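Long-range contacts in N-acetyl-L-2,4-diaminobutyric acid deacetylase (PDB 6TWM), which probably catalyses the zinc-dependent deacetylation of N-acetyl-L-2,4-diaminobutyric acid, yielding 2,4-diaminobutyric acid during bacterial ectoine degradation: residues V148-G153 and T215-G220; V160-A165 and V190-I195; D67-P72 and P100-G105. All coordinates share one frame; numbering follows the deposited sequence.

Contact 1 is the hub, its centre about 10 Å from that of contact 2 and about 11 Å from that of contact 3. The tie to contact 2 is a probable backbone hydrogen bond, Glu216 N to Phe162 O at 2.8 Å, between neighbouring strands 211-216 and 162-166. Contact 3 is tied through Ser152, whose N lies 2.9 Å from Glu68 OE1 and whose OG lies 2.6 Å from Glu70 OE1. Contacts 2 and 3 stay about 7 Å apart (nearest atoms). The product pocket joins all three: zinc, in the site of His65, Glu68 and His151, lies 2.0 Å from DAB OXT, which Glu216 OE2 also approaches, while Glu194 reaches the other end of DAB.

Contact 1. Residues V148-G153 and T215-G220; sequences VDFHSG and TELGGG. With DAB (2,4-diaminobutyric acid), chain N.
Thr215 OG1 and Leu217 CD1 both meet the Phe150 ring obliquely at CD1, while Val148 CG1 lies 3.9 Å above one ring face, toward the rim. The His151 ring and the Glu216 carboxylate cross at a slant, planes 30° apart, Glu216 OE2 meeting His151 CB at 3.4 Å rather than the ring. These groups sit where parallel strands 146-149 and 211-216 of the sheet run out into loops, the place of the active site in M14-type zinc hydrolases, and His151 belongs to the metal site. Thr215 OG1 takes the position between its backbone N and carbonyl carbon (chi1 63°) and there accepts a nearly straight hydrogen bond from His151 N, 3.1 Å long at 170°. His151 O in turn receives Leu217 N on a lone pair in its carbonyl plane and has the CA of Glu216 as a CH donor. Bent at chi2, the Glu216 chain brings OE2 to 3.3 Å from DAB OXT; both are carboxylate oxygens, so this is a close approach and not a bond, with zinc beside OXT. An alanine at Glu216 would probably leave His151 CB and the ligand without their shared neighbour and cost the site a zinc-binding group. Further on, a CB on Gly153 or Gly219 would clash with the other segment, and Gly153 N reaches Gly218 O at 3.0 Å from above the carbonyl plane.

Contact 2. Residues V160-A165 and V190-I195; sequences VPFAAA and VELLEI. With DAB (2,4-diaminobutyric acid), chain N.
Val190 lies over one face of the Phe162 ring: its CG2 stands 3.7 Å from the ring centroid and 25° off the normal, a CH-pi contact displaced toward CD1. Leu192 approaches differently, its side chain crossing that of Phe162 at about a right angle, with Leu192 CD2 4.2 Å from Phe162 CZ. Ala164 CB completes the cluster. It lies in the ring plane at the Phe162 edge and touches Leu192 CD1 at 3.6 Å, so the methyl touches both larger groups. Phe162 adopts chi1 78°, placing CG between backbone N and carbonyl carbon, and this sets the ring against Val190; the same side chain also touches Glu216 of the zinc and product pocket. Beneath these side chains the backbones pair in parallel. Val190 N donates to Ala163 O at 2.9 Å, and Ala165 N to Val190 O at 3.0 Å. The bond from Leu192 N to Ala165 O is weak (3.3 Å). Beyond the strands Glu194 reaches the ligand, but the 1.3 Å modelled between its OE1 and DAB ND belongs to a poorly ordered residue, and a covalent link is doubtful. Strand 162-166, helix 171-184 and strand 188-192 form a beta-alpha-beta crossover, with Ala163 and Ala165 packed on that helix.

Contact 3. Residues D67-P72 and P100-G105; sequences DEYEGP and PAFRAG. With ZN (zinc ion), chain M.
Gly105, which has no side chain, is the meeting point for two residues of the metal-binding loop: Asp67 CB comes to 3.7 Å from Gly105 O, and Tyr69 OH to 4.0 Å from Gly105 CA. The glycine ends helix 99-104 in a Schellman motif, its positive phi of 71° turning the chain out of the last helical turn. Both Gly105 O and the Asp67 carboxylate have a further partner in Lys155, the first bonded to its NZ and the second, through OD2, to its backbone N. The contact between the segments is otherwise apolar. Phe102, with CG anti to the backbone N (chi1 172°), projects from its helix so that CE1 meets Tyr69 CE1 obliquely at 4.1 Å and Pro72 CB at 4.3 Å. Residues 67-72 lead from the loop into helix 70-81 and include the glutamate of the HxxE zinc motif of M14-type hydrolases, here His65 and Glu68. Glu68 leaves the backbone away from residues 100-105, and its chain, extended beyond CG, sets OE2 2.5 Å from zinc.

Contact 1. Residues V148-G153 and T215-G220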
loop_
_atom_site.group_PDB
_atom_site.type_symbol
_atom_site.label_atom_id
_atom_site.label_comp_id
_atom_site.label_asym_id
_atom_site.label_seq_id
_atom_site.Cartn_x
_atom_site.Cartn_y
_atom_site.Cartn_z
ATOM N N VAL A 148 7.687 5.125 2.291
ATOM C CA VAL A 148 6.248 5.279 2.108
ATOM C C VAL A 148 5.816 4.276 1.048
ATOM O O VAL A 148 6.252 4.352 -0.108
ATOM C CB VAL A 148 5.875 6.715 1.708
ATOM C CG1 VAL A 148 4.367 6.856 1.565
ATOM C CG2 VAL A 148 6.418 7.705 2.733
ATOM N N ASP A 149 4.969 3.330 1.444
ATOM C CA ASP A 149 4.542 2.229 0.585
ATOM C C ASP A 149 3.021 2.282 0.468
ATOM O O ASP A 149 2.302 1.849 1.374
ATOM C CB ASP A 149 5.023 0.894 1.143
ATOM C CG ASP A 149 4.733 -0.261 0.213
ATOM O OD1 ASP A 149 5.231 -0.246 -0.933
ATOM O OD2 ASP A 149 4.015 -1.190 0.637
ATOM N N PHE A 150 2.539 2.805 -0.654
ATOM C CA PHE A 150 1.115 3.036 -0.834
ATOM C C PHE A 150 0.357 1.733 -1.051
ATOM O O PHE A 150 0.843 0.798 -1.692
ATOM C CB PHE A 150 0.878 3.966 -2.018
ATOM C CG PHE A 150 1.127 5.412 -1.710
ATOM C CD1 PHE A 150 0.225 6.138 -0.950
ATOM C CD2 PHE A 150 2.262 6.049 -2.188
ATOM C CE1 PHE A 150 0.454 7.470 -0.672
ATOM C CE2 PHE A 150 2.495 7.380 -1.912
ATOM C CZ PHE A 150 1.589 8.093 -1.153
ATOM N N HIS A 151 -0.865 1.690 -0.523
ATOM C CA HIS A 151 -1.741 0.544 -0.699
ATOM C C HIS A 151 -3.186 1.017 -0.759
ATOM O O HIS A 151 -3.554 2.025 -0.150
ATOM C CB HIS A 151 -1.575 -0.478 0.430
ATOM C CG HIS A 151 -0.306 -1.263 0.354
ATOM N ND1 HIS A 151 -0.169 -2.380 -0.442
ATOM C CD2 HIS A 151 0.886 -1.095 0.975
ATOM C CE1 HIS A 151 1.050 -2.868 -0.305
ATOM N NE2 HIS A 151 1.712 -2.107 0.548
ATOM N N SER A 152 -4.000 0.276 -1.510
ATOM C CA SER A 152 -5.435 0.494 -1.582
ATOM C C SER A 152 -6.121 -0.865 -1.612
ATOM O O SER A 152 -5.473 -1.912 -1.521
ATOM C CB SER A 152 -5.804 1.357 -2.793
ATOM O OG SER A 152 -4.960 2.496 -2.874
ATOM N N GLY A 153 -7.449 -0.853 -1.735
ATOM C CA GLY A 153 -8.201 -2.089 -1.604
ATOM C C GLY A 153 -7.978 -3.073 -2.735
ATOM O O GLY A 153 -8.070 -4.287 -2.532
ATOM N N THR A 215 -0.651 2.768 3.849
ATOM C CA THR A 215 -1.978 3.345 3.697
ATOM C C THR A 215 -2.958 2.283 3.221
ATOM O O THR A 215 -2.576 1.175 2.837
ATOM C CB THR A 215 -1.983 4.511 2.696
ATOM O OG1 THR A 215 -1.624 4.026 1.396
ATOM C CG2 THR A 215 -1.008 5.605 3.115
ATOM N N GLU A 216 -4.241 2.641 3.271
ATOM C CA GLU A 216 -5.298 1.958 2.523
ATOM C C GLU A 216 -6.244 3.063 2.065
ATOM O O GLU A 216 -7.093 3.520 2.836
ATOM C CB GLU A 216 -6.025 0.910 3.354
ATOM C CG GLU A 216 -5.214 -0.337 3.684
ATOM C CD GLU A 216 -4.840 -1.142 2.458
ATOM O OE1 GLU A 216 -5.560 -1.058 1.443
ATOM O OE2 GLU A 216 -3.822 -1.867 2.511
ATOM N N LEU A 217 -6.086 3.497 0.820
ATOM C CA LEU A 217 -6.794 4.656 0.283
ATOM C C LEU A 217 -7.829 4.163 -0.727
ATOM O O LEU A 217 -7.551 4.062 -1.921
ATOM C CB LEU A 217 -5.807 5.636 -0.355
ATOM C CG LEU A 217 -4.613 6.051 0.511
ATOM C CD1 LEU A 217 -3.670 6.940 -0.277
ATOM C CD2 LEU A 217 -5.074 6.750 1.786
ATOM N N GLY A 218 -9.025 3.850 -0.238
ATOM C CA GLY A 218 -10.095 3.402 -1.108
ATOM C C GLY A 218 -9.913 1.995 -1.641
ATOM O O GLY A 218 -9.508 1.093 -0.902
ATOM N N GLY A 219 -10.216 1.791 -2.916
ATOM C CA GLY A 219 -10.063 0.475 -3.521
ATOM C C GLY A 219 -10.906 0.358 -4.782
ATOM O O GLY A 219 -11.128 1.340 -5.488
ATOM N N GLY A 220 -11.362 -0.867 -5.039
ATOM C CA GLY A 220 -12.203 -1.153 -6.184
ATOM C C GLY A 220 -11.488 -1.228 -7.514
ATOM O O GLY A 220 -12.150 -1.426 -8.543
HETATM N N DAB N . -2.073 -6.670 2.654
HETATM C CA DAB N . -3.307 -5.938 2.907
HETATM C C DAB N . -3.947 -5.314 1.626
HETATM O O DAB N . -5.179 -5.503 1.416
HETATM C CB DAB N . -3.100 -4.809 3.912
HETATM C CG DAB N . -2.366 -5.279 5.163
HETATM N ND DAB N . -3.188 -5.844 6.212
HETATM O OXT DAB N . -3.186 -4.651 0.872
#

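Contact 2. Residues V160-A165 and V190-I195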
loop_
_atom_site.group_PDB
_atom_site.type_symbol
_atom_site.label_atom_id
_atom_site.label_comp_id
_atom_site.label_asym_id
_atom_site.label_seq_id
_atom_site.Cartn_x
_atom_site.Cartn_y
_atom_site.Cartn_z
ATOM N N VAL A 160 -12.004 2.717 3.796
ATOM C CA VAL A 160 -12.001 4.151 4.104
ATOM C C VAL A 160 -10.575 4.667 3.966
ATOM O O VAL A 160 -9.623 3.928 4.278
ATOM C CB VAL A 160 -12.558 4.401 5.510
ATOM C CG1 VAL A 160 -14.029 3.999 5.580
ATOM C CG2 VAL A 160 -11.755 3.643 6.556
ATOM N N PRO A 161 -10.357 5.881 3.463
ATOM C CA PRO A 161 -8.980 6.329 3.215
ATOM C C PRO A 161 -8.256 6.591 4.526
ATOM O O PRO A 161 -8.696 7.397 5.349
ATOM C CB PRO A 161 -9.163 7.610 2.398
ATOM C CG PRO A 161 -10.511 8.108 2.793
ATOM C CD PRO A 161 -11.351 6.896 3.077
ATOM N N PHE A 162 -7.133 5.906 4.714
ATOM C CA PHE A 162 -6.479 5.941 6.009
ATOM C C PHE A 162 -5.006 5.589 5.875
ATOM O O PHE A 162 -4.599 4.883 4.949
ATOM C CB PHE A 162 -7.208 5.017 7.003
ATOM C CG PHE A 162 -6.925 3.532 6.848
ATOM C CD1 PHE A 162 -5.717 2.975 7.242
ATOM C CD2 PHE A 162 -7.922 2.678 6.383
ATOM C CE1 PHE A 162 -5.489 1.617 7.134
ATOM C CE2 PHE A 162 -7.703 1.317 6.280
ATOM C CZ PHE A 162 -6.488 0.786 6.659
ATOM N N ALA A 163 -4.213 6.110 6.806
ATOM C CA ALA A 163 -2.821 5.731 6.982
ATOM C C ALA A 163 -2.691 4.938 8.275
ATOM O O ALA A 163 -3.422 5.176 9.242
ATOM C CB ALA A 163 -1.905 6.956 7.022
ATOM N N ALA A 164 -1.765 3.988 8.286
ATOM C CA ALA A 164 -1.676 3.039 9.382
ATOM C C ALA A 164 -0.254 2.947 9.914
ATOM O O ALA A 164 0.713 3.366 9.272
ATOM C CB ALA A 164 -2.160 1.652 8.953
ATOM N N ALA A 165 -0.156 2.387 11.118
ATOM C CA ALA A 165 1.105 2.039 11.751
ATOM C C ALA A 165 0.852 0.825 12.633
ATOM O O ALA A 165 -0.246 0.654 13.166
ATOM C CB ALA A 165 1.674 3.201 12.571
ATOM N N VAL A 190 -5.030 4.665 11.642
ATOM C CA VAL A 190 -5.276 3.276 11.991
ATOM C C VAL A 190 -4.020 2.671 12.593
ATOM O O VAL A 190 -2.901 3.006 12.195
ATOM C CB VAL A 190 -5.732 2.483 10.747
ATOM C CG1 VAL A 190 -5.786 0.990 11.022
ATOM C CG2 VAL A 190 -7.083 2.990 10.308
ATOM N N GLU A 191 -4.208 1.803 13.579
ATOM C CA GLU A 191 -3.168 0.873 13.982
ATOM C C GLU A 191 -3.620 -0.519 13.545
ATOM O O GLU A 191 -4.518 -1.115 14.148
ATOM C CB GLU A 191 -2.857 0.984 15.479
ATOM C CG GLU A 191 -3.956 0.662 16.476
ATOM C CD GLU A 191 -3.502 0.922 17.910
ATOM O OE1 GLU A 191 -2.538 1.696 18.098
ATOM O OE2 GLU A 191 -4.084 0.335 18.850
ATOM N N LEU A 192 -3.010 -1.010 12.466
ATOM C CA LEU A 192 -3.504 -2.187 11.765
ATOM C C LEU A 192 -3.201 -3.462 12.540
ATOM O O LEU A 192 -2.096 -3.645 13.055
ATOM C CB LEU A 192 -2.859 -2.282 10.381
ATOM C CG LEU A 192 -3.501 -1.685 9.128
ATOM C CD1 LEU A 192 -2.522 -1.769 7.967
ATOM C CD2 LEU A 192 -4.781 -2.404 8.771
ATOM N N LEU A 193 -4.188 -4.360 12.603
ATOM C CA LEU A 193 -3.951 -5.724 13.073
ATOM C C LEU A 193 -3.468 -6.555 11.888
ATOM O O LEU A 193 -4.188 -7.370 11.304
ATOM C CB LEU A 193 -5.199 -6.317 13.711
ATOM C CG LEU A 193 -5.019 -7.589 14.561
ATOM C CD1 LEU A 193 -5.089 -8.872 13.736
ATOM C CD2 LEU A 193 -3.705 -7.540 15.354
ATOM N N GLU A 194 -2.231 -6.291 11.484
ATOM C CA GLU A 194 -1.585 -7.094 10.451
ATOM C C GLU A 194 -0.660 -8.132 11.083
ATOM O O GLU A 194 0.533 -8.202 10.798
ATOM C CB GLU A 194 -0.839 -6.198 9.469
ATOM C CG GLU A 194 -0.488 -6.886 8.158
ATOM C CD GLU A 194 -1.706 -7.221 7.335
ATOM O OE1 GLU A 194 -2.617 -6.372 7.250
ATOM O OE2 GLU A 194 -1.755 -8.339 6.783
ATOM N N ILE A 195 -1.230 -8.931 11.979
ATOM C CA ILE A 195 -0.645 -10.227 12.280
ATOM C C ILE A 195 -1.003 -11.167 11.136
ATOM O O ILE A 195 -2.037 -10.992 10.484
ATOM C CB ILE A 195 -1.134 -10.743 13.650
ATOM C CG1 ILE A 195 -0.500 -9.903 14.764
ATOM C CG2 ILE A 195 -0.796 -12.214 13.875
ATOM C CD1 ILE A 195 0.899 -9.403 14.432
HETATM N N DAB N . -2.073 -6.670 2.654
HETATM C CA DAB N . -3.307 -5.938 2.907
HETATM C C DAB N . -3.947 -5.314 1.626
HETATM O O DAB N . -5.179 -5.503 1.416
HETATM C CB DAB N . -3.100 -4.809 3.912
HETATM C CG DAB N . -2.366 -5.279 5.163
HETATM N ND DAB N . -3.188 -5.844 6.212
HETATM O OXT DAB N . -3.186 -4.651 0.872
#

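Contact 3. Residues D67-P72 and P100-G105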
loop_
_atom_site.group_PDB
_atom_site.type_symbol
_atom_site.label_atom_id
_atom_site.label_comp_id
_atom_site.label_asym_id
_atom_site.label_seq_id
_atom_site.Cartn_x
_atom_site.Cartn_y
_atom_site.Cartn_z
ATOM N N ASP A 67 -3.044 -3.480 -8.713
ATOM C CA ASP A 67 -4.348 -2.877 -8.994
ATOM C C ASP A 67 -4.739 -1.833 -7.956
ATOM O O ASP A 67 -5.917 -1.695 -7.612
ATOM C CB ASP A 67 -5.421 -3.960 -9.102
ATOM C CG ASP A 67 -5.538 -4.808 -7.846
ATOM O OD1 ASP A 67 -4.698 -4.657 -6.936
ATOM O OD2 ASP A 67 -6.475 -5.632 -7.769
ATOM N N GLU A 68 -3.765 -1.084 -7.443
ATOM C CA GLU A 68 -3.992 -0.057 -6.431
ATOM C C GLU A 68 -3.306 1.219 -6.893
ATOM O O GLU A 68 -2.085 1.236 -7.084
ATOM C CB GLU A 68 -3.468 -0.524 -5.072
ATOM C CG GLU A 68 -4.012 -1.891 -4.689
ATOM C CD GLU A 68 -3.368 -2.460 -3.453
ATOM O OE1 GLU A 68 -2.473 -1.800 -2.884
ATOM O OE2 GLU A 68 -3.771 -3.571 -3.045
ATOM N N TYR A 69 -4.088 2.290 -7.065
ATOM C CA TYR A 69 -3.710 3.362 -7.976
ATOM C C TYR A 69 -3.487 4.731 -7.345
ATOM O O TYR A 69 -2.806 5.555 -7.964
ATOM C CB TYR A 69 -4.767 3.496 -9.086
ATOM C CG TYR A 69 -4.858 2.244 -9.928
ATOM C CD1 TYR A 69 -3.887 1.958 -10.880
ATOM C CD2 TYR A 69 -5.895 1.332 -9.751
ATOM C CE1 TYR A 69 -3.952 0.812 -11.646
ATOM C CE2 TYR A 69 -5.968 0.180 -10.513
ATOM C CZ TYR A 69 -4.991 -0.073 -11.460
ATOM O OH TYR A 69 -5.046 -1.215 -12.225
ATOM N N GLU A 70 -4.028 5.005 -6.153
ATOM C CA GLU A 70 -3.830 6.323 -5.552
ATOM C C GLU A 70 -2.351 6.643 -5.397
ATOM O O GLU A 70 -1.920 7.771 -5.661
ATOM C CB GLU A 70 -4.529 6.403 -4.196
ATOM C CG GLU A 70 -6.021 6.626 -4.280
ATOM C CD GLU A 70 -6.784 5.331 -4.432
ATOM O OE1 GLU A 70 -6.145 4.257 -4.399
ATOM O OE2 GLU A 70 -8.023 5.383 -4.573
ATOM N N GLY A 71 -1.561 5.660 -4.977
ATOM C CA GLY A 71 -0.134 5.819 -4.835
ATOM C C GLY A 71 0.588 6.141 -6.128
ATOM O O GLY A 71 1.268 7.168 -6.238
ATOM N N PRO A 72 0.484 5.255 -7.126
ATOM C CA PRO A 72 1.149 5.522 -8.412
ATOM C C PRO A 72 0.791 6.867 -9.018
ATOM O O PRO A 72 1.635 7.482 -9.685
ATOM C CB PRO A 72 0.671 4.362 -9.293
ATOM C CG PRO A 72 0.408 3.257 -8.333
ATOM C CD PRO A 72 -0.116 3.909 -7.085
ATOM N N PRO A 100 5.496 -5.649 -13.017
ATOM C CA PRO A 100 4.754 -6.582 -13.884
ATOM C C PRO A 100 3.294 -6.725 -13.497
ATOM O O PRO A 100 2.429 -6.826 -14.377
ATOM C CB PRO A 100 5.521 -7.901 -13.718
ATOM C CG PRO A 100 6.886 -7.489 -13.315
ATOM C CD PRO A 100 6.695 -6.287 -12.443
ATOM N N ALA A 101 2.992 -6.733 -12.197
ATOM C CA ALA A 101 1.600 -6.773 -11.764
ATOM C C ALA A 101 0.872 -5.486 -12.138
ATOM O O ALA A 101 -0.293 -5.521 -12.552
ATOM C CB ALA A 101 1.526 -7.018 -10.260
ATOM N N PHE A 102 1.546 -4.342 -11.999
ATOM C CA PHE A 102 0.948 -3.063 -12.371
ATOM C C PHE A 102 0.595 -3.035 -13.855
ATOM O O PHE A 102 -0.497 -2.594 -14.239
ATOM C CB PHE A 102 1.907 -1.928 -12.013
ATOM C CG PHE A 102 1.484 -0.579 -12.523
ATOM C CD1 PHE A 102 0.463 0.123 -11.903
ATOM C CD2 PHE A 102 2.120 -0.006 -13.615
ATOM C CE1 PHE A 102 0.079 1.368 -12.365
ATOM C CE2 PHE A 102 1.744 1.239 -14.080
ATOM C CZ PHE A 102 0.720 1.926 -13.456
ATOM N N ARG A 103 1.508 -3.508 -14.705
ATOM C CA ARG A 103 1.241 -3.544 -16.138
ATOM C C ARG A 103 0.107 -4.503 -16.470
ATOM O O ARG A 103 -0.636 -4.280 -17.434
ATOM C CB ARG A 103 2.508 -3.935 -16.898
ATOM C CG ARG A 103 3.526 -2.816 -17.015
ATOM C CD ARG A 103 2.957 -1.650 -17.808
ATOM N NE ARG A 103 2.643 -2.031 -19.181
ATOM C CZ ARG A 103 3.475 -1.873 -20.206
ATOM N NH1 ARG A 103 4.674 -1.338 -20.014
ATOM N NH2 ARG A 103 3.107 -2.247 -21.425
ATOM N N ALA A 104 -0.045 -5.569 -15.687
ATOM C CA ALA A 104 -1.119 -6.526 -15.905
ATOM C C ALA A 104 -2.429 -6.109 -15.255
ATOM O O ALA A 104 -3.453 -6.757 -15.500
ATOM C CB ALA A 104 -0.707 -7.904 -15.385
ATOM N N GLY A 105 -2.422 -5.059 -14.438
ATOM C CA GLY A 105 -3.630 -4.618 -13.767
ATOM C C GLY A 105 -4.112 -5.549 -12.679
ATOM O O GLY A 105 -5.311 -5.581 -12.385
HETATM ZN ZN ZN M . -2.650 -3.713 -0.841
#